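Local coordinates for peptidase S9 prolyl oligopeptidase catalytic domain-containing protein (Pyrococcus horikoshii, PDB 4HXF), which probably acts as an acylaminoacyl serine peptidase, assembling into a self-compartmentalizing hexamer that selects its substrates through multimerization, at residues 137-142 against 500-505; 104-108 against 120-125; 346-350 against 401-405; 459-463 against 600-605. All coordinates share one frame; numbering follows the deposited sequence.

From the N terminus, interaction 2 comes first: it closes the short hairpin of strands 106-111 and 117-124 in one propeller blade. Soon after, residues 137-142 open interaction 1, whose long loop closes only at 500-505 and ties the propeller part of the chain to the alpha/beta-hydrolase domain. Interaction 3 falls within that span and joins the segment leading out of the propeller to helix 398-405. Interaction 4 starts inside the same span but ends beyond it, at helix 586-605, and so crosses interaction 1. Interactions 3 and 4, with centres about 17 Å apart, touch through Met-403 and Phe-600; interactions 1 and 2 remain separate.

Interaction 1 of 4, residues 137-142 against 500-505; sequences VPAWFD and FSDIGL
Asp-502 points its carboxylate at Phe-141 and Asp-142. OD2 stands over the centre of one face of the Phe-141 ring and accepts the backbone N-H of Asp-142 on its anti side (Asp-142 N to Asp-502 OD2 2.8 Å), in a nearly straight bond somewhat out of the carboxylate plane. OD1 forms a salt bridge with Arg-548, so each oxygen has a partner. Ile-503 CG2 approaches the same ring, 3.7 Å from Phe-141 CE1. Next to it, Trp-140 has CG wedged between its backbone N and carbonyl carbon (chi1 63°), which carries the indole across to Phe-500. Trp-140 NE1 donates to Phe-500 O at 2.8 Å in a bent bond (137°), the acceptor tilted from the indole plane. CZ2 stands over one face of the Phe-500 ring, toward its rim, and Trp-140 CH2 lies beside it, 3.6 Å from Phe-500 CZ; the ring planes are inclined at 49°. A leucine at Trp-140 would probably leave Phe-500 O without this donor and take the indole off one face of the Phe-500 ring. Asp-142 OD1 turns elsewhere, to the backbone N-H groups of His-578 and Tyr-547. The arrangement is a buried seam between propeller-side residues and the hydrolase domain, beside the inhibitor pocket, to which Arg-548 and His-578 belong.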
loop_
_atom_site.group_PDB
_atom_site.type_symbol
_atom_site.label_atom_id
_atom_site.label_comp_id
_atom_site.label_asym_id
_atom_site.label_seq_id
_atom_site.Cartn_x
_atom_site.Cartn_y
_atom_site.Cartn_z
ATOM N N VAL A 137 34.033 25.810 0.597
ATOM C CA VAL A 137 34.869 24.646 0.869
ATOM C C VAL A 137 34.565 24.269 2.290
ATOM O O VAL A 137 34.180 25.118 3.084
ATOM C CB VAL A 137 36.424 24.831 0.714
ATOM C CG1 VAL A 137 36.805 24.994 -0.716
ATOM C CG2 VAL A 137 36.928 25.954 1.617
ATOM N N PRO A 138 34.690 22.995 2.619
ATOM C CA PRO A 138 34.900 21.886 1.713
ATOM C C PRO A 138 33.562 21.497 1.106
ATOM O O PRO A 138 32.493 22.068 1.477
ATOM C CB PRO A 138 35.452 20.835 2.687
ATOM C CG PRO A 138 34.669 20.986 3.900
ATOM C CD PRO A 138 34.500 22.513 4.009
ATOM N N ALA A 139 33.524 20.566 0.153
ATOM C CA ALA A 139 32.265 20.146 -0.444
ATOM C C ALA A 139 31.475 19.128 0.331
ATOM O O ALA A 139 30.307 18.850 0.071
ATOM C CB ALA A 139 32.575 19.573 -1.836
ATOM N N TRP A 140 32.123 18.550 1.334
ATOM C CA TRP A 140 31.519 17.500 2.185
ATOM C C TRP A 140 32.141 17.441 3.542
ATOM O O TRP A 140 33.189 18.063 3.805
ATOM C CB TRP A 140 31.605 16.160 1.409
ATOM C CG TRP A 140 33.016 15.629 1.097
ATOM C CD1 TRP A 140 34.208 16.093 1.507
ATOM C CD2 TRP A 140 33.246 14.501 0.220
ATOM N NE1 TRP A 140 35.262 15.333 0.923
ATOM C CE2 TRP A 140 34.698 14.308 0.140
ATOM C CE3 TRP A 140 32.401 13.633 -0.485
ATOM C CZ2 TRP A 140 35.248 13.262 -0.622
ATOM C CZ3 TRP A 140 32.956 12.637 -1.255
ATOM C CH2 TRP A 140 34.344 12.446 -1.289
ATOM N N PHE A 141 31.463 16.808 4.479
ATOM C CA PHE A 141 31.986 16.646 5.810
ATOM C C PHE A 141 31.553 15.321 6.368
ATOM O O PHE A 141 30.422 14.936 6.261
ATOM C CB PHE A 141 31.616 17.801 6.742
ATOM C CG PHE A 141 32.598 18.017 7.874
ATOM C CD1 PHE A 141 33.635 18.867 7.707
ATOM C CD2 PHE A 141 32.495 17.364 9.116
ATOM C CE1 PHE A 141 34.616 19.045 8.634
ATOM C CE2 PHE A 141 33.442 17.565 10.096
ATOM C CZ PHE A 141 34.462 18.422 9.889
ATOM N N ASP A 142 32.487 14.650 7.014
ATOM C CA ASP A 142 32.185 13.341 7.611
ATOM C C ASP A 142 30.998 13.401 8.542
ATOM O O ASP A 142 30.935 14.271 9.404
ATOM C CB ASP A 142 33.437 12.823 8.382
ATOM C CG ASP A 142 33.264 11.366 8.809
ATOM O OD1 ASP A 142 33.220 10.552 7.890
ATOM O OD2 ASP A 142 32.975 11.185 10.019
ATOM N N PHE A 500 41.279 15.948 -1.151
ATOM C CA PHE A 500 39.972 15.285 -1.205
ATOM C C PHE A 500 39.193 15.221 0.063
ATOM O O PHE A 500 37.954 15.201 0.012
ATOM C CB PHE A 500 40.239 13.892 -1.791
ATOM C CG PHE A 500 39.026 13.170 -2.409
ATOM C CD1 PHE A 500 38.064 13.819 -3.146
ATOM C CD2 PHE A 500 39.010 11.761 -2.395
ATOM C CE1 PHE A 500 37.049 13.085 -3.752
ATOM C CE2 PHE A 500 38.004 11.039 -3.028
ATOM C CZ PHE A 500 36.970 11.706 -3.651
ATOM N N SER A 501 39.842 15.124 1.222
ATOM C CA SER A 501 39.117 14.944 2.468
ATOM C C SER A 501 38.455 16.192 2.973
ATOM O O SER A 501 38.730 17.289 2.555
ATOM C CB SER A 501 39.978 14.389 3.548
ATOM O OG SER A 501 40.884 15.369 4.030
ATOM N N ASP A 502 37.531 15.991 3.883
ATOM C CA ASP A 502 36.809 17.119 4.433
ATOM C C ASP A 502 37.675 18.179 5.095
ATOM O O ASP A 502 37.374 19.382 4.971
ATOM C CB ASP A 502 35.690 16.628 5.326
ATOM C CG ASP A 502 36.135 15.806 6.531
ATOM O OD1 ASP A 502 37.275 15.502 6.730
ATOM O OD2 ASP A 502 35.208 15.455 7.258
ATOM N N ILE A 503 38.652 17.727 5.890
ATOM C CA ILE A 503 39.491 18.646 6.654
ATOM C C ILE A 503 40.874 18.845 6.076
ATOM O O ILE A 503 41.708 19.580 6.624
ATOM C CB ILE A 503 39.576 18.157 8.106
ATOM C CG1 ILE A 503 40.361 16.889 8.264
ATOM C CG2 ILE A 503 38.175 18.160 8.775
ATOM C CD1 ILE A 503 40.685 16.442 9.722
ATOM N N GLY A 504 41.164 18.218 4.942
ATOM C CA GLY A 504 42.503 18.218 4.488
ATOM C C GLY A 504 43.138 19.497 4.141
ATOM O O GLY A 504 44.332 19.636 4.316
ATOM N N LEU A 505 42.364 20.472 3.655
ATOM C CA LEU A 505 42.964 21.700 3.130
ATOM C C LEU A 505 43.759 22.417 4.251
ATOM O O LEU A 505 44.789 23.052 3.926
ATOM C CB LEU A 505 41.945 22.650 2.500
ATOM C CG LEU A 505 41.349 22.305 1.155
ATOM C CD1 LEU A 505 40.325 23.398 0.779
ATOM C CD2 LEU A 505 42.500 22.072 0.150
#

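Interaction 2 of 4, residues 104-108 against 120-125; sequences KNIRS and AVGFKR
Phe-123 lies sandwiched between Asn-105 and Arg-107. Its chi1 of 62° sets CG between the backbone N and the carbonyl carbon, and the ring leans over the neighbouring strand. Phe-123 CB already meets the guanidinium, at 3.9 Å from Arg-107 NH1. From CG through CD1 to CE1 the ring lies beneath that guanidinium, the two planes only 21° apart; the closest carbon approach there is too short to be trusted, so the exact fit of guanidinium on ring is doubtful. On the opposite face Asn-105 CB sits over the ring, 3.6 Å from the centroid of Phe-123, in a CH-pi contact. The Asn-105 amide continues outward, stacked on CE2 and on the tip, where Phe-123 CZ is 3.2 Å from Asn-105 OD1.

Backbone bonds run alongside this sandwich. Phe-123 N donates to Asn-105 O. Further along the antiparallel pair, Arg-107 N (2.8 Å) and Ser-108 N (3.2 Å) both donate to Val-121 O: a classic beta bulge in this propeller hairpin. Ser-108 O in turn accepts from Val-121 N. Gly-122 passes so close to Asn-105 O and Ile-106 CD1 that a CB on it would clash. A water joins Arg-107 NH1 to Gly-122 O, which it meets at 2.9 Å.

Arg-107 NH2 and Arg-125 NH2 stand 3.7 Å apart, yet both arginines form salt bridges with Glu-150, one to each of its oxygens. The carboxylate probably offsets the two positive charges and so allows them to lie side by side.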
loop_
_atom_site.group_PDB
_atom_site.type_symbol
_atom_site.label_atom_id
_atom_site.label_comp_id
_atom_site.label_asym_id
_atom_site.label_seq_id
_atom_site.Cartn_x
_atom_site.Cartn_y
_atom_site.Cartn_z
ATOM N N LYS A 104 12.907 18.906 10.884
ATOM C CA LYS A 104 14.086 18.503 10.016
ATOM C C LYS A 104 15.371 19.445 9.986
ATOM O O LYS A 104 15.333 20.696 10.010
ATOM C CB LYS A 104 13.645 17.927 8.671
ATOM C CG LYS A 104 14.015 18.514 7.328
ATOM C CD LYS A 104 13.399 17.489 6.371
ATOM N N ASN A 105 16.471 18.737 10.114
ATOM C CA ASN A 105 17.823 19.255 10.131
ATOM C C ASN A 105 18.128 20.123 11.319
ATOM O O ASN A 105 18.907 21.093 11.178
ATOM C CB ASN A 105 18.072 20.023 8.844
ATOM C CG ASN A 105 17.927 19.117 7.613
ATOM O OD1 ASN A 105 18.180 17.899 7.670
ATOM N ND2 ASN A 105 17.524 19.710 6.536
ATOM N N ILE A 106 17.554 19.795 12.468
ATOM C CA ILE A 106 17.894 20.420 13.723
ATOM C C ILE A 106 18.941 19.617 14.358
ATOM O O ILE A 106 18.797 18.399 14.374
ATOM C CB ILE A 106 16.645 20.481 14.670
ATOM C CG1 ILE A 106 15.652 21.460 14.056
ATOM C CG2 ILE A 106 17.068 20.880 16.085
ATOM C CD1 ILE A 106 16.226 22.853 13.733
ATOM N N ARG A 107 20.016 20.242 14.795
ATOM C CA ARG A 107 21.170 19.605 15.409
ATOM C C ARG A 107 21.217 19.786 16.936
ATOM O O ARG A 107 21.918 19.057 17.654
ATOM C CB ARG A 107 22.481 20.074 14.807
ATOM C CG ARG A 107 22.678 19.692 13.324
ATOM C CD ARG A 107 24.088 19.931 12.790
ATOM N NE ARG A 107 24.194 19.431 11.393
ATOM C CZ ARG A 107 24.724 20.108 10.334
ATOM N NH1 ARG A 107 25.149 21.340 10.498
ATOM N NH2 ARG A 107 24.816 19.523 9.108
ATOM N N SER A 108 20.617 20.863 17.455
ATOM C CA SER A 108 20.754 21.169 18.904
ATOM C C SER A 108 19.494 21.864 19.373
ATOM O O SER A 108 18.942 22.652 18.635
ATOM C CB SER A 108 21.937 22.028 19.348
ATOM O OG SER A 108 22.044 23.365 18.777
ATOM N N ALA A 120 17.016 26.503 18.864
ATOM C CA ALA A 120 17.356 25.341 18.015
ATOM C C ALA A 120 18.344 25.818 16.984
ATOM O O ALA A 120 18.135 26.833 16.284
ATOM C CB ALA A 120 16.116 24.788 17.355
ATOM N N VAL A 121 19.366 25.029 16.704
ATOM C CA VAL A 121 20.356 25.295 15.693
ATOM C C VAL A 121 20.333 24.144 14.739
ATOM O O VAL A 121 20.286 22.986 15.145
ATOM C CB VAL A 121 21.726 25.504 16.315
ATOM C CG1 VAL A 121 22.798 25.801 15.178
ATOM C CG2 VAL A 121 21.712 26.541 17.435
ATOM N N GLY A 122 20.242 24.473 13.466
ATOM C CA GLY A 122 20.142 23.486 12.417
ATOM C C GLY A 122 20.829 23.947 11.172
ATOM O O GLY A 122 21.779 24.716 11.192
ATOM N N PHE A 123 20.389 23.426 10.013
ATOM C CA PHE A 123 21.049 23.783 8.769
ATOM C C PHE A 123 20.054 23.713 7.596
ATOM O O PHE A 123 18.954 23.076 7.757
ATOM C CB PHE A 123 22.244 22.887 8.493
ATOM C CG PHE A 123 21.903 21.439 8.329
ATOM C CD1 PHE A 123 21.804 20.573 9.426
ATOM C CD2 PHE A 123 21.636 20.925 7.065
ATOM C CE1 PHE A 123 21.489 19.186 9.224
ATOM C CE2 PHE A 123 21.331 19.580 6.872
ATOM C CZ PHE A 123 21.276 18.716 7.941
ATOM N N LYS A 124 20.430 24.318 6.459
ATOM C CA LYS A 124 19.647 24.265 5.272
ATOM C C LYS A 124 20.593 24.198 4.105
ATOM O O LYS A 124 21.662 24.800 4.155
ATOM C CB LYS A 124 18.694 25.459 5.134
ATOM C CG LYS A 124 19.250 26.870 5.125
ATOM C CD LYS A 124 18.122 27.849 4.675
ATOM C CE LYS A 124 18.238 29.316 5.121
ATOM N NZ LYS A 124 19.575 29.787 5.550
ATOM N N ARG A 125 20.187 23.472 3.059
ATOM C CA ARG A 125 21.026 23.189 1.888
ATOM C C ARG A 125 20.208 23.437 0.633
ATOM O O ARG A 125 18.995 23.654 0.743
ATOM C CB ARG A 125 21.450 21.724 1.949
ATOM C CG ARG A 125 22.290 21.370 3.107
ATOM C CD ARG A 125 22.760 19.924 3.076
ATOM N NE ARG A 125 23.653 19.655 4.189
ATOM C CZ ARG A 125 24.037 18.432 4.593
ATOM N NH1 ARG A 125 23.574 17.327 3.911
ATOM N NH2 ARG A 125 24.833 18.289 5.640
HETATM O O HOH W 1 23.681 23.212 12.701
#

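Interaction 3 of 4, residues 346-350 against 401-405; sequences LKTFE and QLMAS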
loop_
_atom_site.group_PDB
_atom_site.type_symbol
_atom_site.label_atom_id
_atom_site.label_comp_id
_atom_site.label_asym_id
_atom_site.label_seq_id
_atom_site.Cartn_x
_atom_site.Cartn_y
_atom_site.Cartn_z
ATOM N N LEU A 346 30.226 -12.694 31.767
ATOM C CA LEU A 346 31.047 -12.470 30.670
ATOM C C LEU A 346 32.402 -12.069 31.229
ATOM O O LEU A 346 32.552 -11.037 31.929
ATOM C CB LEU A 346 30.485 -11.274 29.844
ATOM C CG LEU A 346 31.036 -11.017 28.504
ATOM C CD1 LEU A 346 30.906 -12.262 27.626
ATOM C CD2 LEU A 346 30.370 -9.810 27.807
ATOM N N LYS A 347 33.414 -12.841 30.868
ATOM C CA LYS A 347 34.747 -12.542 31.353
ATOM C C LYS A 347 35.291 -11.268 30.691
ATOM O O LYS A 347 35.117 -11.071 29.506
ATOM C CB LYS A 347 35.653 -13.715 30.990
ATOM C CG LYS A 347 37.061 -13.590 31.589
ATOM C CD LYS A 347 37.954 -14.772 31.196
ATOM C CE LYS A 347 39.091 -15.006 32.199
ATOM N NZ LYS A 347 40.389 -15.301 31.529
ATOM N N THR A 348 35.977 -10.426 31.471
ATOM C CA THR A 348 36.662 -9.297 30.918
ATOM C C THR A 348 38.174 -9.348 31.350
ATOM O O THR A 348 38.584 -10.157 32.198
ATOM C CB THR A 348 36.066 -7.940 31.266
ATOM O OG1 THR A 348 35.927 -7.880 32.693
ATOM C CG2 THR A 348 34.779 -7.686 30.572
ATOM N N PHE A 349 38.993 -8.584 30.655
ATOM C CA PHE A 349 40.463 -8.603 30.796
ATOM C C PHE A 349 40.950 -7.192 31.099
ATOM O O PHE A 349 40.753 -6.284 30.296
ATOM C CB PHE A 349 41.078 -9.101 29.503
ATOM C CG PHE A 349 40.548 -10.443 29.019
ATOM C CD1 PHE A 349 39.336 -10.546 28.384
ATOM C CD2 PHE A 349 41.269 -11.607 29.261
ATOM C CE1 PHE A 349 38.821 -11.742 27.993
ATOM C CE2 PHE A 349 40.788 -12.801 28.840
ATOM C CZ PHE A 349 39.581 -12.890 28.194
ATOM N N GLU A 350 41.481 -6.981 32.297
ATOM C CA GLU A 350 41.996 -5.666 32.707
ATOM C C GLU A 350 43.362 -5.503 32.074
ATOM O O GLU A 350 44.171 -6.412 32.233
ATOM C CB GLU A 350 42.238 -5.649 34.223
ATOM C CG GLU A 350 40.993 -5.547 35.082
ATOM C CD GLU A 350 40.106 -4.372 34.770
ATOM O OE1 GLU A 350 40.583 -3.283 34.307
ATOM O OE2 GLU A 350 38.882 -4.583 35.002
ATOM N N GLN A 401 38.701 -6.661 24.057
ATOM C CA GLN A 401 38.124 -7.687 24.884
ATOM C C GLN A 401 37.773 -8.936 24.146
ATOM O O GLN A 401 38.104 -10.057 24.577
ATOM C CB GLN A 401 36.910 -7.232 25.679
ATOM C CG GLN A 401 37.149 -6.034 26.574
ATOM C CD GLN A 401 38.057 -6.393 27.722
ATOM O OE1 GLN A 401 37.846 -7.421 28.358
ATOM N NE2 GLN A 401 39.068 -5.566 27.969
ATOM N N LEU A 402 37.188 -8.753 22.960
ATOM C CA LEU A 402 36.816 -9.858 22.107
ATOM C C LEU A 402 38.043 -10.680 21.679
ATOM O O LEU A 402 38.037 -11.911 21.867
ATOM C CB LEU A 402 36.199 -9.311 20.820
ATOM C CG LEU A 402 35.812 -10.318 19.720
ATOM C CD1 LEU A 402 34.861 -11.445 20.100
ATOM C CD2 LEU A 402 35.371 -9.513 18.451
ATOM N N MET A 403 39.101 -10.021 21.208
ATOM C CA MET A 403 40.281 -10.778 20.793
ATOM C C MET A 403 41.064 -11.433 21.907
ATOM O O MET A 403 41.618 -12.523 21.804
ATOM C CB MET A 403 41.112 -10.022 19.781
ATOM C CG MET A 403 40.384 -9.529 18.569
ATOM S SD MET A 403 39.547 -10.793 17.623
ATOM C CE MET A 403 40.929 -11.624 16.782
ATOM N N ALA A 404 41.065 -10.745 23.082
ATOM C CA ALA A 404 41.649 -11.368 24.238
ATOM C C ALA A 404 40.966 -12.689 24.586
ATOM O O ALA A 404 41.612 -13.691 24.927
ATOM C CB ALA A 404 41.591 -10.428 25.472
ATOM N N SER A 405 39.634 -12.658 24.493
ATOM C CA SER A 405 38.823 -13.824 24.775
ATOM C C SER A 405 39.113 -14.988 23.778
ATOM O O SER A 405 38.863 -16.123 24.121
ATOM C CB SER A 405 37.347 -13.523 24.805
ATOM O OG SER A 405 36.812 -13.470 23.508
#
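Gln-401 sends its side chain away from its helix by a bend at chi2 (-69°), which turns the carboxamide onto the backbone of Phe-349. Phe-349, with CG opposite its own carbonyl carbon (chi1 -54°), swings its ring the other way, past the glutamine and down onto the helix.

The carboxamide grips a single residue with both of its ends. Gln-401 OE1 accepts from Phe-349 N at 2.8 Å, the donor lying in the carbonyl plane on a lone pair. Gln-401 NE2 donates to Phe-349 O at 3.0 Å, and that oxygen lies in the amide plane, on a nearly straight bond of 172°. Two bonds to the N-H and C=O of one residue are likely to fix both the rotation of the amide and the position of the backbone.

Segment 346-350 leads from the last propeller blade into strand 352-358, an edge strand of the hydrolase sheet within this chain, while Gln-401 belongs to helix 398-405 of the same domain. The grip therefore holds the entry to the catalytic domain against one of its helices.

Beyond the polar pair, Ala-404 CB stands over the centre of one face of the Phe-349 ring, 3.7 Å from the centroid, a CH-pi contact. Gln-401 OE1 lies at the edge of that ring, 3.5 Å from Phe-349 CD1. At the far end Phe-349 CZ reaches Ser-405 CA at 3.6 Å, and Ser-405 OG bonds back to Leu-402 O. Ile-368 of strand 361-368 packs on Phe-349, Gln-401 and Ala-404 alike.

Interaction 4 of 4, residues 459-463 against 600-605; sequences RIGIT and FERKLK
Strand 460-465 of the alpha/beta-hydrolase sheet, which leads to what is consistent with the nucleophile elbow at Ser-466, is covered here by the last turns of helix 586-605. Phe-600 turns its ring edge to the strand: Phe-600 CZ lies 4.0 Å from both Thr-463 CB and Ile-462 O, near the ring plane. Leu-604, its CG anti to the backbone N (chi1 -179°), lays CD1 3.4 Å from Arg-459 C and 3.5 Å from Gly-461 N, with CD2 also beside Gly-461. A CB on Gly-461 would clash with CD2, so the absence of a side chain probably helps the helix approach this closely. Arg-459, its chain bent at chi3, reaches along to the last carbonyls of this segment, its CD resting 3.4 Å from Leu-604 O. Arg-459 NH1 donates to a lone pair of Lys-605 O at 2.9 Å (154°). Replacing Arg-459 by alanine would probably leave Lys-605 O without this donor and Asp-456 without its salt bridge to NE. Inside the helix, Phe-600 O accepts Leu-604 N in the alpha-helical way and Lys-605 N as the i+5 bond of a pi turn. Apolar cover thus gives way to a hydrogen bond from a charged donor, where Asp-456 probably balances the guanidinium and helps aim NH1 at the helix backbone.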
loop_
_atom_site.group_PDB
_atom_site.type_symbol
_atom_site.label_atom_id
_atom_site.label_comp_id
_atom_site.label_asym_id
_atom_site.label_seq_id
_atom_site.Cartn_x
_atom_site.Cartn_y
_atom_site.Cartn_z
ATOM N N ARG A 459 54.197 -14.445 15.683
ATOM C CA ARG A 459 52.804 -14.212 15.260
ATOM C C ARG A 459 52.304 -12.899 15.869
ATOM O O ARG A 459 51.369 -12.879 16.691
ATOM C CB ARG A 459 51.902 -15.374 15.681
ATOM C CG ARG A 459 52.176 -16.713 14.918
ATOM C CD ARG A 459 51.149 -17.756 15.369
ATOM N NE ARG A 459 51.445 -18.165 16.734
ATOM C CZ ARG A 459 50.589 -18.721 17.570
ATOM N NH1 ARG A 459 49.353 -19.002 17.213
ATOM N NH2 ARG A 459 51.004 -19.039 18.772
ATOM N N ILE A 460 52.880 -11.795 15.377
ATOM C CA ILE A 460 52.462 -10.435 15.750
ATOM C C ILE A 460 51.744 -9.785 14.578
ATOM O O ILE A 460 52.298 -9.757 13.479
ATOM C CB ILE A 460 53.636 -9.562 16.133
ATOM C CG1 ILE A 460 54.463 -10.273 17.254
ATOM C CG2 ILE A 460 53.105 -8.170 16.650
ATOM C CD1 ILE A 460 55.748 -9.472 17.636
ATOM N N GLY A 461 50.535 -9.302 14.812
ATOM C CA GLY A 461 49.782 -8.571 13.801
ATOM C C GLY A 461 49.567 -7.154 14.282
ATOM O O GLY A 461 49.881 -6.807 15.456
ATOM N N ILE A 462 49.038 -6.308 13.428
ATOM C CA ILE A 462 48.815 -4.921 13.708
ATOM C C ILE A 462 47.564 -4.430 13.047
ATOM O O ILE A 462 47.139 -4.906 11.967
ATOM C CB ILE A 462 50.022 -4.063 13.284
ATOM C CG1 ILE A 462 49.888 -2.632 13.766
ATOM C CG2 ILE A 462 50.342 -4.235 11.758
ATOM C CD1 ILE A 462 51.223 -1.840 13.661
ATOM N N THR A 463 46.812 -3.613 13.761
ATOM C CA THR A 463 45.574 -3.042 13.238
ATOM C C THR A 463 45.326 -1.615 13.759
ATOM O O THR A 463 45.810 -1.273 14.834
ATOM C CB THR A 463 44.358 -3.934 13.597
ATOM O OG1 THR A 463 43.154 -3.482 12.961
ATOM C CG2 THR A 463 44.115 -4.056 15.168
ATOM N N PHE A 600 42.105 -12.338 11.454
ATOM C CA PHE A 600 43.201 -12.670 12.349
ATOM C C PHE A 600 43.273 -14.155 12.686
ATOM O O PHE A 600 44.360 -14.703 12.714
ATOM C CB PHE A 600 43.149 -11.836 13.651
ATOM C CG PHE A 600 43.733 -10.449 13.503
ATOM C CD1 PHE A 600 42.999 -9.310 13.826
ATOM C CD2 PHE A 600 45.002 -10.247 12.935
ATOM C CE1 PHE A 600 43.601 -8.038 13.802
ATOM C CE2 PHE A 600 45.536 -8.928 12.786
ATOM C CZ PHE A 600 44.815 -7.861 13.217
ATOM N N GLU A 601 42.119 -14.840 12.848
ATOM C CA GLU A 601 42.104 -16.302 13.067
ATOM C C GLU A 601 42.853 -17.014 11.907
ATOM O O GLU A 601 43.572 -17.957 12.176
ATOM C CB GLU A 601 40.663 -16.799 13.153
ATOM C CG GLU A 601 39.958 -16.407 14.506
ATOM C CD GLU A 601 40.494 -17.176 15.680
ATOM O OE1 GLU A 601 41.337 -16.683 16.366
ATOM O OE2 GLU A 601 40.131 -18.316 15.819
ATOM N N ARG A 602 42.585 -16.573 10.682
ATOM C CA ARG A 602 43.010 -17.272 9.481
ATOM C C ARG A 602 44.312 -16.772 8.865
ATOM O O ARG A 602 44.811 -17.431 7.879
ATOM C CB ARG A 602 41.870 -17.336 8.455
ATOM C CG ARG A 602 40.641 -18.086 8.966
ATOM C CD ARG A 602 39.391 -17.782 8.181
ATOM N NE ARG A 602 38.228 -18.413 8.781
ATOM C CZ ARG A 602 37.731 -19.619 8.495
ATOM N NH1 ARG A 602 38.274 -20.434 7.598
ATOM N NH2 ARG A 602 36.593 -19.997 9.133
ATOM N N LYS A 603 44.853 -15.641 9.380
ATOM C CA LYS A 603 46.047 -15.097 8.839
ATOM C C LYS A 603 47.142 -14.903 9.880
ATOM O O LYS A 603 48.344 -14.842 9.546
ATOM C CB LYS A 603 45.749 -13.776 8.067
ATOM C CG LYS A 603 44.798 -14.015 6.874
ATOM C CD LYS A 603 45.358 -14.771 5.726
ATOM C CE LYS A 603 44.252 -15.121 4.761
ATOM N NZ LYS A 603 44.742 -15.985 3.679
ATOM N N LEU A 604 46.735 -14.774 11.119
ATOM C CA LEU A 604 47.667 -14.497 12.209
ATOM C C LEU A 604 47.842 -15.696 13.166
ATOM O O LEU A 604 48.963 -16.211 13.336
ATOM C CB LEU A 604 47.312 -13.221 13.018
ATOM C CG LEU A 604 48.257 -12.877 14.141
ATOM C CD1 LEU A 604 49.682 -12.509 13.666
ATOM C CD2 LEU A 604 47.698 -11.717 14.996
ATOM N N LYS A 605 46.750 -16.157 13.763
ATOM C CA LYS A 605 46.857 -17.272 14.695
ATOM C C LYS A 605 47.402 -18.527 13.973
ATOM O O LYS A 605 48.275 -19.253 14.507
ATOM C CB LYS A 605 45.444 -17.541 15.270
ATOM C CG LYS A 605 45.432 -18.664 16.275
ATOM C CD LYS A 605 44.050 -18.990 16.833
ATOM C CE LYS A 605 43.680 -18.036 18.039
ATOM N NZ LYS A 605 42.209 -18.104 18.427
#